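Local coordinates for glycosyl hydrolases family 2, sugar binding domain protein (Bacteroides uniformis str. 3978 T3 ii, PDB 6D1P) that probably hydrolyses O-glycosidic bonds, as a beta-glucuronidase of glycoside hydrolase family 2 from a human gut bacterium, at residues 327-332 with 360-365; 576-581 with 597-602. All blocks are in the same frame, centred on the assembly; numbering follows the deposited sequence. Where two conformers were deposited one is given.

Contact 1: residues 327-332 with 360-365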
loop_
_atom_site.group_PDB
_atom_site.type_symbol
_atom_site.label_atom_id
_atom_site.label_comp_id
_atom_site.label_asym_id
_atom_site.label_seq_id
_atom_site.Cartn_x
_atom_site.Cartn_y
_atom_site.Cartn_z
ATOM N N GLY A 327 29.076 26.655 1.189
ATOM C CA GLY A 327 27.849 26.015 1.625
ATOM C C GLY A 327 27.454 24.729 0.933
ATOM O O GLY A 327 27.867 24.457 -0.199
ATOM N N THR A 328 26.649 23.927 1.622
ATOM C CA THR A 328 25.992 22.752 1.062
ATOM C C THR A 328 24.520 22.771 1.498
ATOM O O THR A 328 24.056 23.711 2.166
ATOM C CB THR A 328 26.739 21.467 1.488
ATOM O OG1 THR A 328 26.409 20.371 0.617
ATOM C CG2 THR A 328 26.455 21.082 2.935
ATOM N N HIS A 329 23.765 21.751 1.075
ATOM C CA HIS A 329 22.451 21.468 1.636
ATOM C C HIS A 329 22.417 20.027 2.129
ATOM O O HIS A 329 23.258 19.198 1.756
ATOM C CB HIS A 329 21.288 21.608 0.633
ATOM C CG HIS A 329 21.214 22.908 -0.099
ATOM N ND1 HIS A 329 22.115 23.265 -1.077
ATOM C CD2 HIS A 329 20.278 23.884 -0.076
ATOM C CE1 HIS A 329 21.764 24.429 -1.592
ATOM N NE2 HIS A 329 20.650 24.825 -1.003
ATOM N N ARG A 330 21.402 19.732 2.938
ATOM C CA ARG A 330 21.061 18.366 3.314
ATOM C C ARG A 330 19.546 18.257 3.385
ATOM O O ARG A 330 18.857 19.230 3.707
ATOM C CB ARG A 330 21.678 17.959 4.668
ATOM C CG ARG A 330 20.991 18.612 5.857
ATOM C CD ARG A 330 21.562 18.180 7.208
ATOM N NE ARG A 330 21.428 16.745 7.462
ATOM C CZ ARG A 330 20.331 16.166 7.940
ATOM N NH1 ARG A 330 19.256 16.887 8.213
ATOM N NH2 ARG A 330 20.312 14.858 8.153
ATOM N N HIS A 331 19.030 17.079 3.045
ATOM C CA HIS A 331 17.623 16.754 3.229
ATOM C C HIS A 331 17.485 15.887 4.466
ATOM O O HIS A 331 18.454 15.274 4.925
ATOM C CB HIS A 331 17.058 16.011 2.012
ATOM C CG HIS A 331 16.308 16.883 1.052
ATOM N ND1 HIS A 331 15.189 17.606 1.414
ATOM C CD2 HIS A 331 16.506 17.133 -0.267
ATOM C CE1 HIS A 331 14.742 18.277 0.368
ATOM N NE2 HIS A 331 15.519 18.006 -0.666
ATOM N N GLU A 332 16.281 15.837 5.026
ATOM C CA GLU A 332 16.033 14.899 6.122
ATOM C C GLU A 332 15.605 13.572 5.498
ATOM O O GLU A 332 14.422 13.234 5.381
ATOM C CB GLU A 332 15.031 15.471 7.118
ATOM C CG GLU A 332 15.733 16.428 8.105
ATOM C CD GLU A 332 14.870 16.839 9.282
ATOM O OE1 GLU A 332 13.630 16.608 9.229
ATOM O OE2 GLU A 332 15.435 17.394 10.254
ATOM N N PHE A 360 28.782 26.435 5.921
ATOM C CA PHE A 360 27.483 27.018 5.649
ATOM C C PHE A 360 26.569 25.922 5.120
ATOM O O PHE A 360 27.001 25.071 4.341
ATOM C CB PHE A 360 27.644 28.158 4.629
ATOM C CG PHE A 360 26.395 28.968 4.397
ATOM C CD1 PHE A 360 25.542 29.278 5.442
ATOM C CD2 PHE A 360 26.101 29.453 3.133
ATOM C CE1 PHE A 360 24.399 30.044 5.230
ATOM C CE2 PHE A 360 24.964 30.218 2.912
ATOM C CZ PHE A 360 24.108 30.509 3.960
ATOM N N ILE A 361 25.308 25.938 5.538
ATOM C CA ILE A 361 24.380 24.929 5.054
ATOM C C ILE A 361 22.975 25.519 4.999
ATOM O O ILE A 361 22.551 26.253 5.900
ATOM C CB ILE A 361 24.443 23.660 5.929
ATOM C CG1 ILE A 361 23.562 22.548 5.332
ATOM C CG2 ILE A 361 24.083 23.982 7.387
ATOM C CD1 ILE A 361 23.791 21.183 5.994
ATOM N N ARG A 362 22.271 25.207 3.912
ATOM C CA ARG A 362 20.839 25.436 3.788
ATOM C C ARG A 362 20.120 24.113 4.031
ATOM O O ARG A 362 20.412 23.116 3.368
ATOM C CB ARG A 362 20.501 26.005 2.406
ATOM C CG ARG A 362 19.010 26.223 2.115
ATOM C CD ARG A 362 18.865 27.024 0.818
ATOM N NE ARG A 362 17.512 27.046 0.244
ATOM C CZ ARG A 362 17.204 26.575 -0.963
ATOM N NH1 ARG A 362 18.134 25.998 -1.729
ATOM N NH2 ARG A 362 15.963 26.679 -1.405
ATOM N N LEU A 363 19.181 24.112 4.975
ATOM C CA LEU A 363 18.607 22.879 5.521
ATOM C C LEU A 363 17.403 22.404 4.698
ATOM O O LEU A 363 16.286 22.270 5.199
ATOM C CB LEU A 363 18.220 23.094 6.981
ATOM C CG LEU A 363 19.369 23.487 7.923
ATOM C CD1 LEU A 363 18.857 23.699 9.339
ATOM C CD2 LEU A 363 20.473 22.431 7.903
ATOM N N GLY A 364 17.663 22.095 3.430
ATOM C CA GLY A 364 16.584 21.672 2.572
ATOM C C GLY A 364 15.543 22.769 2.451
ATOM O O GLY A 364 15.849 23.966 2.542
ATOM N N HIS A 365 14.283 22.357 2.305
ATOM C CA HIS A 365 13.192 23.288 2.072
ATOM C C HIS A 365 12.219 23.333 3.242
ATOM O O HIS A 365 11.024 23.576 3.057
ATOM C CB HIS A 365 12.466 22.932 0.772
ATOM C CG HIS A 365 13.355 22.939 -0.430
ATOM N ND1 HIS A 365 14.187 24.001 -0.734
ATOM C CD2 HIS A 365 13.561 22.012 -1.394
ATOM C CE1 HIS A 365 14.848 23.735 -1.848
ATOM N NE2 HIS A 365 14.489 22.532 -2.265
#
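Two neighbouring parallel strands pair here in the buried barrel sheet, 327-329 beside 360-362, and the chains stay together as loops beyond the strand ends. T328 joins them through its backbone: its N donates to F360 O at 3.0 Å, and its O receives R362 N at 2.9 Å, nearly along the C=O axis. On the face carrying H329 and R362 the two side chains run alongside each other. R362 sends CG anti to its backbone N (chi1 177°) and stays extended as far as NE, so CB lies 3.3 Å from H329 CD2 and the rest of the chain follows the CD2-NE2 side of the imidazole. R362 NH1 then donates to H329 NE2 at 2.9 Å; the imidazole and guanidinium planes stand 75° apart, and NH1 lies 27° out of the ring plane. H329 ND1 is hydrogen-bonded to F575 O, which together with an accepting NE2 suggests a neutral ring. E386 and E512 form salt bridges with the same guanidinium. A leucine at R362 would probably leave H329 NE2 without this donor and the two carboxylates without their shared cation. Strand 321-329, helix 343-356 and strand 360-362 form a beta-alpha-beta unit of the TIM barrel. On the other face, carrying T328 and I361, aliphatic groups make the contact: I361 CG1 lies 4.0 Å from T328 CG2, while CD1 meets R330 CG at 3.8 Å; I361 and R330 also touch helix 370-379. The R330 guanidinium is held by Q368 and E349. Past the strands, L363 centres an inverse gamma turn, and after G364, with its positive phi, H365 comes near H331: CD2 of H365 is 4.3 Å from CE1 of H331, the rings oblique. H365 ND1 bonds to E386, H331 ND1 to Y366.

Contact 2: residues 576-581 with 597-602. With NA (sodium ion), chain C.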
loop_
_atom_site.group_PDB
_atom_site.type_symbol
_atom_site.label_atom_id
_atom_site.label_comp_id
_atom_site.label_asym_id
_atom_site.label_seq_id
_atom_site.Cartn_x
_atom_site.Cartn_y
_atom_site.Cartn_z
ATOM N N TRP A 576 24.183 22.097 -4.314
ATOM C CA TRP A 576 23.103 21.142 -4.076
ATOM C C TRP A 576 23.572 19.824 -4.667
ATOM O O TRP A 576 23.660 19.688 -5.892
ATOM C CB TRP A 576 21.792 21.608 -4.710
ATOM C CG TRP A 576 20.616 20.677 -4.464
ATOM C CD1 TRP A 576 20.357 19.498 -5.096
ATOM C CD2 TRP A 576 19.567 20.863 -3.511
ATOM N NE1 TRP A 576 19.222 18.926 -4.580
ATOM C CE2 TRP A 576 18.713 19.742 -3.607
ATOM C CE3 TRP A 576 19.264 21.872 -2.585
ATOM C CZ2 TRP A 576 17.554 19.606 -2.826
ATOM C CZ3 TRP A 576 18.129 21.736 -1.796
ATOM C CH2 TRP A 576 17.283 20.604 -1.920
ATOM N N THR A 577 23.881 18.856 -3.815
ATOM C CA THR A 577 23.599 18.876 -2.388
ATOM C C THR A 577 24.628 17.945 -1.770
ATOM O O THR A 577 25.427 17.335 -2.504
ATOM C CB THR A 577 22.129 18.403 -2.064
ATOM O OG1 THR A 577 21.857 18.555 -0.663
ATOM C CG2 THR A 577 21.894 16.947 -2.484
ATOM N N PHE A 578 24.640 17.818 -0.438
ATOM C CA PHE A 578 25.691 17.012 0.186
ATOM C C PHE A 578 25.549 15.535 -0.168
ATOM O O PHE A 578 26.530 14.881 -0.554
ATOM C CB PHE A 578 25.686 17.188 1.703
ATOM C CG PHE A 578 26.721 16.342 2.403
ATOM C CD1 PHE A 578 28.083 16.574 2.202
ATOM C CD2 PHE A 578 26.337 15.310 3.256
ATOM C CE1 PHE A 578 29.054 15.776 2.843
ATOM C CE2 PHE A 578 27.282 14.518 3.900
ATOM C CZ PHE A 578 28.648 14.739 3.692
ATOM N N LYS A 579 24.327 15.000 -0.053
ATOM C CA LYS A 579 24.072 13.565 -0.064
ATOM C C LYS A 579 22.925 13.218 -1.008
ATOM O O LYS A 579 21.885 13.885 -1.000
ATOM C CB LYS A 579 23.750 13.082 1.358
ATOM C CG LYS A 579 23.725 11.573 1.529
ATOM C CD LYS A 579 23.706 11.192 3.014
ATOM C CE LYS A 579 22.333 11.515 3.631
ATOM N NZ LYS A 579 22.523 11.754 5.075
ATOM N N ASP A 580 23.130 12.181 -1.826
ATOM C CA ASP A 580 22.050 11.585 -2.602
ATOM C C ASP A 580 20.833 11.379 -1.719
ATOM O O ASP A 580 20.949 10.878 -0.599
ATOM C CB ASP A 580 22.493 10.238 -3.180
ATOM C CG ASP A 580 23.472 10.376 -4.319
ATOM O OD1 ASP A 580 23.851 11.524 -4.633
ATOM O OD2 ASP A 580 23.864 9.324 -4.904
ATOM N N PHE A 581 19.664 11.762 -2.218
ATOM C CA PHE A 581 18.450 11.647 -1.428
ATOM C C PHE A 581 17.306 11.229 -2.336
ATOM O O PHE A 581 17.365 11.388 -3.559
ATOM C CB PHE A 581 18.126 12.964 -0.718
ATOM C CG PHE A 581 17.680 14.040 -1.656
ATOM C CD1 PHE A 581 18.613 14.850 -2.284
ATOM C CD2 PHE A 581 16.318 14.219 -1.944
ATOM C CE1 PHE A 581 18.210 15.835 -3.166
ATOM C CE2 PHE A 581 15.913 15.194 -2.823
ATOM C CZ PHE A 581 16.858 16.022 -3.434
ATOM N N LYS A 597 22.662 14.238 -6.929
ATOM C CA LYS A 597 23.555 15.391 -6.897
ATOM C C LYS A 597 24.400 15.469 -5.628
ATOM O O LYS A 597 25.025 16.508 -5.383
ATOM C CB LYS A 597 22.753 16.671 -7.057
ATOM C CG LYS A 597 22.187 16.872 -8.446
ATOM C CD LYS A 597 21.326 18.154 -8.480
ATOM C CE LYS A 597 20.736 18.395 -9.863
ATOM N NZ LYS A 597 19.654 17.432 -10.230
ATOM N N GLY A 598 24.424 14.413 -4.810
ATOM C CA GLY A 598 25.256 14.428 -3.628
ATOM C C GLY A 598 26.725 14.260 -3.970
ATOM O O GLY A 598 27.095 13.830 -5.060
ATOM N N VAL A 599 27.600 14.623 -3.029
ATOM C CA VAL A 599 28.982 14.168 -3.132
ATOM C C VAL A 599 29.219 12.917 -2.302
ATOM O O VAL A 599 30.351 12.407 -2.258
ATOM C CB VAL A 599 30.000 15.277 -2.774
ATOM C CG1 VAL A 599 30.072 16.286 -3.903
ATOM C CG2 VAL A 599 29.641 15.979 -1.464
ATOM N N VAL A 600 28.178 12.399 -1.649
ATOM C CA VAL A 600 28.221 11.115 -0.963
ATOM C C VAL A 600 26.907 10.410 -1.250
ATOM O O VAL A 600 25.875 11.050 -1.493
ATOM C CB VAL A 600 28.431 11.230 0.572
ATOM C CG1 VAL A 600 29.623 12.136 0.929
ATOM C CG2 VAL A 600 27.176 11.717 1.251
ATOM N N GLN A 601 26.953 9.077 -1.203
ATOM C CA GLN A 601 25.792 8.242 -1.487
ATOM C C GLN A 601 24.757 8.391 -0.382
ATOM O O GLN A 601 25.019 8.960 0.683
ATOM C CB GLN A 601 26.205 6.776 -1.616
ATOM C CG GLN A 601 26.970 6.468 -2.868
ATOM C CD GLN A 601 27.213 4.994 -3.031
ATOM O OE1 GLN A 601 26.287 4.171 -2.874
ATOM N NE2 GLN A 601 28.461 4.632 -3.335
ATOM N N ARG A 602 23.579 7.821 -0.624
ATOM C CA ARG A 602 22.475 8.001 0.310
ATOM C C ARG A 602 22.747 7.358 1.668
ATOM O O ARG A 602 22.124 7.759 2.658
ATOM C CB ARG A 602 21.191 7.454 -0.305
ATOM C CG ARG A 602 19.930 7.837 0.436
ATOM C CD ARG A 602 18.705 7.608 -0.426
ATOM N NE ARG A 602 17.515 8.014 0.286
ATOM C CZ ARG A 602 16.589 7.178 0.742
ATOM N NH1 ARG A 602 16.688 5.864 0.541
ATOM N NH2 ARG A 602 15.549 7.666 1.391
HETATM NA NA NA C . 20.133 11.728 1.787
HETATM O O HOH W 1 25.843 18.678 -7.217
HETATM O O HOH W 2 23.307 6.829 -3.450
HETATM O O HOH W 3 20.355 14.480 2.318
#
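F578 offers one ring face to V600, whose CG2 makes a CH-pi contact 4.3 Å from the ring centroid and 26° off the normal. V599 reaches the same ring with CG2, 4.0 Å from CD1 of F578, and helices 343-356 and 609-617 add further cover. The F578 carbonyl binds the same two residues through their backbones: V599 N approaches F578 O at 2.7 Å from well above the carbonyl plane, while V600 N lies in that plane at 3.2 Å. One oxygen thus grips the bend of 597-602. K579 and V600 are joined by a single backbone bridge, in which D580 N donates to V600 O at 3.0 Å, almost along the C=O axis. The K579 chain leans on V600 through its CG, and its NZ forms a salt bridge with E349. D580 points its CB toward 597-602, and its OD1 accepts G598 N at 3.0 Å and is also paired with K607, which probably steadies its negative charge; OD2 and R602 N share a water. A CB on G598 would clash with D580 N and K579 C, so the backbones can approach this closely only without a side chain there. At the other end T577 N donates to K597 O, and CD of K597 lies at the edge of the W576 indole, 3.8 Å from CD1, before NZ reaches D516. D580 O binds the sodium ion at 2.7 Å, along with a water and D333; R602 packs its CB and CG against the same oxygen and forms a salt bridge with D333. The peptide between W576 and T577 is cis, a non-proline cis bond just after the last barrel strand, as at the active-site tryptophan of clan GH-A glycosidases.

Both contacts are buried in the TIM barrel domain, their centres about 11 Å apart, but contact 1 starts as regular parallel sheet and runs on into loops, whereas contact 2 joins two loops. In contact 1 parallel strand pairing sets the register, and an arginine and an imidazole meet on one face. In contact 2 irregular backbone bonds, a carboxylate and a sodium ion do the joining, and its apolar part lies against helices. They meet directly: H329 O of contact 1 lies 2.9 Å from F578 N of contact 2, a probable hydrogen bond, and the rings of H331 and F581 touch. E349 of helix 343-356 serves both, pairing with R330 and K579.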